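Intradiol ring-cleavage dioxygenase (Streptomyces sp. SirexAA-E, PDB 4ILV) probably catalyses the intradiol, iron(III)-dependent ring cleavage of catechol-type aromatic compounds, as a secreted enzyme that also carries a carbohydrate-binding module. Local coordinates at residues L55-S58 with S59-G62. Sequence-based numbering, arbitrary orientation.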
# COMPACT_ATOMS: atom_id res chain seq x y z
N LEU A 55 5.73 -9.96 -1.44
CA LEU A 55 4.62 -10.76 -0.94
C LEU A 55 4.34 -11.94 -1.84
O LEU A 55 3.45 -12.74 -1.55
CB LEU A 55 3.35 -9.91 -0.85
CG LEU A 55 3.44 -8.63 -0.03
CD1 LEU A 55 2.09 -7.94 0.02
CD2 LEU A 55 3.96 -8.92 1.39
N VAL A 56 5.05 -12.04 -2.95
CA VAL A 56 4.72 -13.03 -3.97
C VAL A 56 5.94 -13.73 -4.53
O VAL A 56 7.07 -13.29 -4.30
CB VAL A 56 3.98 -12.39 -5.16
CG1 VAL A 56 2.74 -11.66 -4.68
CG2 VAL A 56 4.91 -11.43 -5.91
N THR A 57 5.71 -14.81 -5.25
CA THR A 57 6.75 -15.45 -6.04
C THR A 57 6.29 -15.50 -7.50
O THR A 57 5.22 -14.99 -7.84
CB THR A 57 7.06 -16.88 -5.56
OG1 THR A 57 6.12 -17.79 -6.14
CG2 THR A 57 6.99 -16.98 -4.05
N SER A 58 7.10 -16.11 -8.35
CA SER A 58 6.75 -16.33 -9.75
C SER A 58 5.53 -17.25 -9.86
O SER A 58 4.76 -17.16 -10.81
CB SER A 58 7.93 -16.94 -10.49
OG SER A 58 9.12 -16.24 -10.17
N SER A 59 5.37 -18.12 -8.87
CA SER A 59 4.27 -19.08 -8.82
C SER A 59 2.97 -18.53 -8.21
O SER A 59 1.92 -19.18 -8.27
CB SER A 59 4.73 -20.31 -8.05
OG SER A 59 5.37 -19.89 -6.86
N THR A 60 3.03 -17.36 -7.60
CA THR A 60 1.82 -16.72 -7.09
C THR A 60 0.93 -16.34 -8.27
O THR A 60 1.38 -15.65 -9.18
CB THR A 60 2.17 -15.43 -6.32
OG1 THR A 60 3.06 -15.74 -5.24
CG2 THR A 60 0.91 -14.76 -5.79
N PRO A 61 -0.34 -16.77 -8.25
CA PRO A 61 -1.28 -16.38 -9.32
C PRO A 61 -1.65 -14.89 -9.24
O PRO A 61 -1.75 -14.34 -8.14
CB PRO A 61 -2.50 -17.25 -9.04
CG PRO A 61 -2.41 -17.56 -7.58
CD PRO A 61 -0.95 -17.68 -7.27
N GLY A 62 -1.83 -14.26 -10.39
CA GLY A 62 -2.26 -12.87 -10.43
C GLY A 62 -1.38 -12.04 -11.33
O GLY A 62 -0.37 -12.51 -11.84
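T60 reaches back over the turn to T57 and V56: its CB lies 3.4 Å from the carbonyl O of T57 and 3.7 Å from CB of V56. From there the branches part: OG1 accepts the backbone N-H of T57, N to OG1 2.8 Å, in a nearly straight bond (174° at the hydrogen), and rests 3.4 Å from CA of V56, while CG2 lies 3.8 Å from CG1 of V56. The chi1 of -58° sets OG1 beside its own backbone N and CG2 anti to that N, which brings the hydroxyl to the T57 amide while both branches touch V56; the V56 and T60 side chains cross at about a right angle. Residues 57-60 form a type I beta turn in the surface loop before strand 64-72, within the intradiol dioxygenase domain. Its closing bond runs from N of T60 to O of T57 at 3.2 Å. An alanine in place of T60 would leave the T57 amide without this acceptor and would probably let the start of the turn move more freely. On the exposed part, OG1 of T57 receives the S59 N-H at 2.9 Å, an ST turn; the 2.3 Å between that OG1 and OG of S59 is too short to be trusted. Inward, V56 packs on R117 and I119 of strand 113-119, and F102 touches both V56 and T60.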